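Long-range contacts in FIG000988: Predicted permease (Vibrio cholerae, PDB 6MJP), which probably serves as one of the two permease subunits of the LptBFG ABC transporter, which helps move lipopolysaccharide from the inner to the outer membrane: residues 171-176 against 187-192; 210-215 against 223-228. All blocks are in the same frame, centred on the assembly; numbering follows the deposited sequence.

Contact 1. Residues 171-176 against 187-192; sequences NVFVAQ and VMFSHS
Phe-189 lays its ring across the backbone of the partner strand: the carbonyl O of Val-172 sits under one face, displaced toward the rim, 3.1 Å from Phe-189 CD1. At the edge of the same ring, near its plane, comes CB of Phe-173, and CD1 of Phe-189 in turn lies at the edge of the Phe-173 ring, the two side chains crossing at about a right angle. The amide of Asn-171 stands almost perpendicular to the Phe-189 ring (87° between planes), its OD1 3.2 Å from CZ; its ND2 is hydrogen-bonded to Asp-162. Phe-173 has CG anti to the backbone N (chi1 163°), and its CE1 meets Val-187 CG1 at 3.6 Å, the two side chains set at a slant. On the other face of the sheet, Met-188 CG packs on Val-174 CB at 3.8 Å. Between these layers Val-174 and Met-188 form a hydrogen-bonded antiparallel pair, Val-174 N to Met-188 O at 2.9 Å and nearly straight; Ser-190 N to Val-172 O continues the ladder, and Asn-171 N is hydrogen-bonded to His-191 O. Leu-207 of strand 203-208 touches Val-172, Val-174, Met-188 and Ser-190. The aromatic face meets LptG, where Phe-158 of that chain stacks on Phe-173 and its Phe-177 meets Phe-189, while strands 158-160 and 210-214 flank the hairpin within the sheet.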
# COMPACT_ATOMS: atom_id res chain seq x y z
N ASN D 171 -7.31 37.25 18.07
CA ASN D 171 -6.09 38.06 18.12
C ASN D 171 -5.52 38.26 16.71
O ASN D 171 -4.41 37.83 16.39
CB ASN D 171 -5.05 37.43 19.07
CG ASN D 171 -4.09 38.42 19.66
OD1 ASN D 171 -4.46 39.55 19.96
ND2 ASN D 171 -2.84 37.99 19.83
N VAL D 172 -6.34 38.90 15.86
CA VAL D 172 -6.04 39.04 14.44
C VAL D 172 -5.06 40.18 14.20
O VAL D 172 -5.05 41.19 14.90
CB VAL D 172 -7.35 39.29 13.65
CG1 VAL D 172 -7.09 39.28 12.16
CG2 VAL D 172 -8.38 38.25 14.02
N PHE D 173 -4.22 40.00 13.17
CA PHE D 173 -3.31 41.02 12.67
C PHE D 173 -3.43 41.06 11.16
O PHE D 173 -3.19 40.06 10.49
CB PHE D 173 -1.86 40.71 13.08
CG PHE D 173 -0.83 41.47 12.28
CD1 PHE D 173 -0.43 42.74 12.68
CD2 PHE D 173 -0.26 40.93 11.14
CE1 PHE D 173 0.51 43.45 11.95
CE2 PHE D 173 0.69 41.63 10.41
CZ PHE D 173 1.07 42.89 10.82
N VAL D 174 -3.78 42.23 10.61
CA VAL D 174 -3.95 42.40 9.17
C VAL D 174 -2.97 43.45 8.68
O VAL D 174 -2.94 44.58 9.20
CB VAL D 174 -5.39 42.79 8.81
CG1 VAL D 174 -5.55 42.87 7.30
CG2 VAL D 174 -6.36 41.79 9.39
N ALA D 175 -2.17 43.10 7.67
CA ALA D 175 -1.15 43.97 7.11
C ALA D 175 -1.45 44.22 5.64
O ALA D 175 -1.70 43.28 4.89
CB ALA D 175 0.24 43.37 7.26
N GLN D 176 -1.41 45.49 5.23
CA GLN D 176 -1.63 45.85 3.83
C GLN D 176 -0.58 46.90 3.48
O GLN D 176 -0.75 48.09 3.77
CB GLN D 176 -3.04 46.37 3.60
CG GLN D 176 -3.28 46.93 2.21
CD GLN D 176 -4.65 47.56 2.07
OE1 GLN D 176 -5.61 47.15 2.72
NE2 GLN D 176 -4.76 48.57 1.20
N VAL D 187 -2.24 48.99 8.61
CA VAL D 187 -1.99 47.83 9.46
C VAL D 187 -2.98 47.94 10.61
O VAL D 187 -2.99 48.96 11.32
CB VAL D 187 -0.54 47.78 9.99
CG1 VAL D 187 -0.44 46.80 11.15
CG2 VAL D 187 0.43 47.38 8.90
N MET D 188 -3.82 46.93 10.79
CA MET D 188 -4.80 46.93 11.87
C MET D 188 -4.66 45.67 12.70
O MET D 188 -4.29 44.61 12.19
CB MET D 188 -6.24 47.04 11.34
CG MET D 188 -6.70 45.92 10.45
SD MET D 188 -8.04 46.52 9.43
CE MET D 188 -7.12 47.18 8.03
N PHE D 189 -4.95 45.80 14.00
CA PHE D 189 -4.83 44.73 14.97
C PHE D 189 -6.04 44.77 15.89
O PHE D 189 -6.35 45.81 16.48
CB PHE D 189 -3.56 44.87 15.81
CG PHE D 189 -3.24 43.66 16.63
CD1 PHE D 189 -2.51 42.62 16.09
CD2 PHE D 189 -3.68 43.55 17.95
CE1 PHE D 189 -2.22 41.50 16.83
CE2 PHE D 189 -3.38 42.42 18.69
CZ PHE D 189 -2.65 41.40 18.13
N SER D 190 -6.72 43.63 16.02
CA SER D 190 -7.91 43.58 16.86
C SER D 190 -7.83 42.42 17.85
O SER D 190 -6.78 41.80 18.02
CB SER D 190 -9.16 43.45 15.98
OG SER D 190 -9.21 42.19 15.35
N HIS D 191 -8.93 42.13 18.54
CA HIS D 191 -8.94 41.04 19.49
C HIS D 191 -9.65 39.80 18.95
O HIS D 191 -9.22 38.68 19.23
CB HIS D 191 -9.60 41.49 20.81
CG HIS D 191 -8.67 42.23 21.73
ND1 HIS D 191 -8.69 43.61 21.87
CD2 HIS D 191 -7.71 41.79 22.58
CE1 HIS D 191 -7.78 43.97 22.75
NE2 HIS D 191 -7.17 42.89 23.20
N SER D 192 -10.68 39.98 18.12
CA SER D 192 -11.49 38.89 17.59
C SER D 192 -12.15 39.35 16.29
O SER D 192 -12.55 40.51 16.16
CB SER D 192 -12.56 38.45 18.60
OG SER D 192 -11.99 38.19 19.87

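Contact 2. Residues 210-215 against 223-228; sequences GTRYEG and MITNFD
Gly-210, Arg-212 and Glu-214 pair with Phe-227, Thr-225 and Met-223 through six backbone hydrogen bonds, two to each pair, in an antiparallel ladder whose strand axes run at 163° to each other. The Phe-227 ring folds back over Gly-210: its CG lies between the backbone N and the carbonyl carbon (chi1 52°), and CA of the glycine makes a CH-pi contact 3.9 Å from the ring centroid. Gly-210 C also lies over that face, toward the rim. The edge of the ring points at Arg-212 N, 3.5 Å from Phe-227 CE2. Glu-214 and Met-223 lie side by side on this same face. This is a beta hairpin at the end of the six-stranded sheet, and strand 223-227 pairs on its outer side with an antiparallel strand of LptC, so the sheet runs on into that subunit. Arg-212 stretches from CG to NE and makes a cation-pi contact with Phe-42 of LptC. On the opposite face of the sheet, Tyr-213 CD2 meets Ile-224 CD1 at 3.4 Å, the two side chains crossing obliquely. Thr-211 sets CG2 3.1 Å from Asn-226 OD1, the pair lying side by side. Thr-211 OG1 and Tyr-213 OH share a hydrogen bond of 2.6 Å, and the tyrosine hydroxyl is also hydrogen-bonded to Leu-183 N of LptG.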
# COMPACT_ATOMS: atom_id res chain seq x y z
N GLY D 210 -10.60 46.57 18.09
CA GLY D 210 -9.22 46.79 17.72
C GLY D 210 -8.95 48.22 17.32
O GLY D 210 -9.78 49.11 17.54
N THR D 211 -7.78 48.44 16.73
CA THR D 211 -7.38 49.74 16.20
C THR D 211 -6.72 49.53 14.85
O THR D 211 -5.98 48.56 14.66
CB THR D 211 -6.44 50.49 17.17
OG1 THR D 211 -5.36 49.63 17.55
CG2 THR D 211 -7.18 50.88 18.42
N ARG D 212 -7.01 50.41 13.89
CA ARG D 212 -6.40 50.38 12.57
C ARG D 212 -5.46 51.56 12.42
O ARG D 212 -5.79 52.68 12.82
CB ARG D 212 -7.46 50.42 11.47
CG ARG D 212 -6.91 50.81 10.12
CD ARG D 212 -7.88 50.50 9.01
NE ARG D 212 -7.29 50.77 7.71
CZ ARG D 212 -7.83 50.43 6.55
NH1 ARG D 212 -9.00 49.80 6.53
NH2 ARG D 212 -7.22 50.72 5.42
N TYR D 213 -4.28 51.32 11.84
CA TYR D 213 -3.24 52.34 11.68
C TYR D 213 -2.95 52.52 10.20
O TYR D 213 -2.32 51.66 9.58
CB TYR D 213 -1.98 51.95 12.46
CG TYR D 213 -2.23 51.59 13.91
CD1 TYR D 213 -2.65 50.32 14.27
CD2 TYR D 213 -2.05 52.53 14.93
CE1 TYR D 213 -2.89 49.99 15.60
CE2 TYR D 213 -2.28 52.21 16.25
CZ TYR D 213 -2.70 50.94 16.58
OH TYR D 213 -2.94 50.62 17.90
N GLU D 214 -3.40 53.65 9.62
CA GLU D 214 -3.19 53.95 8.21
C GLU D 214 -1.98 54.86 8.05
O GLU D 214 -2.01 56.02 8.49
CB GLU D 214 -4.44 54.60 7.60
CG GLU D 214 -4.38 54.73 6.09
CD GLU D 214 -5.66 55.28 5.48
OE1 GLU D 214 -6.20 56.26 6.03
OE2 GLU D 214 -6.12 54.74 4.46
N GLY D 215 -0.93 54.36 7.42
CA GLY D 215 0.27 55.16 7.26
C GLY D 215 1.42 54.33 6.74
O GLY D 215 1.25 53.20 6.29
N MET D 223 -3.55 57.82 10.36
CA MET D 223 -4.96 57.90 10.73
C MET D 223 -5.30 56.65 11.53
O MET D 223 -5.19 55.54 11.02
CB MET D 223 -5.88 58.03 9.52
CG MET D 223 -7.27 58.51 9.89
SD MET D 223 -8.57 57.90 8.81
CE MET D 223 -8.08 58.60 7.24
N ILE D 224 -5.69 56.85 12.79
CA ILE D 224 -5.97 55.76 13.71
C ILE D 224 -7.48 55.63 13.83
O ILE D 224 -8.17 56.60 14.14
CB ILE D 224 -5.33 56.01 15.08
CG1 ILE D 224 -3.93 56.60 14.92
CG2 ILE D 224 -5.26 54.72 15.87
CD1 ILE D 224 -2.98 55.72 14.14
N THR D 225 -7.99 54.43 13.59
CA THR D 225 -9.41 54.14 13.71
C THR D 225 -9.60 53.14 14.83
O THR D 225 -9.23 51.97 14.69
CB THR D 225 -9.97 53.60 12.39
OG1 THR D 225 -9.38 54.29 11.28
CG2 THR D 225 -11.48 53.76 12.34
N ASN D 226 -10.16 53.58 15.96
CA ASN D 226 -10.53 52.69 17.05
C ASN D 226 -11.94 52.19 16.77
O ASN D 226 -12.89 52.97 16.75
CB ASN D 226 -10.45 53.38 18.40
CG ASN D 226 -9.03 53.72 18.80
OD1 ASN D 226 -8.14 53.75 17.96
ND2 ASN D 226 -8.81 53.98 20.08
N PHE D 227 -12.07 50.88 16.54
CA PHE D 227 -13.32 50.29 16.08
C PHE D 227 -13.78 49.23 17.07
O PHE D 227 -12.97 48.47 17.61
CB PHE D 227 -13.16 49.68 14.67
CG PHE D 227 -12.01 48.71 14.54
CD1 PHE D 227 -12.16 47.37 14.85
CD2 PHE D 227 -10.78 49.15 14.08
CE1 PHE D 227 -11.10 46.49 14.72
CE2 PHE D 227 -9.72 48.27 13.95
CZ PHE D 227 -9.88 46.94 14.27
N ASP D 228 -15.09 49.20 17.32
CA ASP D 228 -15.68 48.03 17.95
C ASP D 228 -15.99 46.96 16.91
O ASP D 228 -15.84 45.76 17.18
CB ASP D 228 -16.95 48.41 18.72
CG ASP D 228 -16.68 49.41 19.85
OD1 ASP D 228 -15.53 49.47 20.35
OD2 ASP D 228 -17.63 50.12 20.24

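In the fold
Following the chain from the N terminus, helices 2-36 to 95-134 come first and the beta domain is then built before helix 260-286. Contact 1 closes first, over the ten residues between 176 and 187. After the corner at His-191 the chain runs through strands 192-196 and 203-208 of the three-stranded sheet, and contact 2 then closes the seven residues from 216 to 222. The two hairpins follow in series, neither enclosing nor crossing the other. Their centres lie about 10 Å apart, and strands 186-190 and 210-214 stitch them side by side into one sheet: Val-187 O to Tyr-213 N, 2.7 Å, is a probable hydrogen bond.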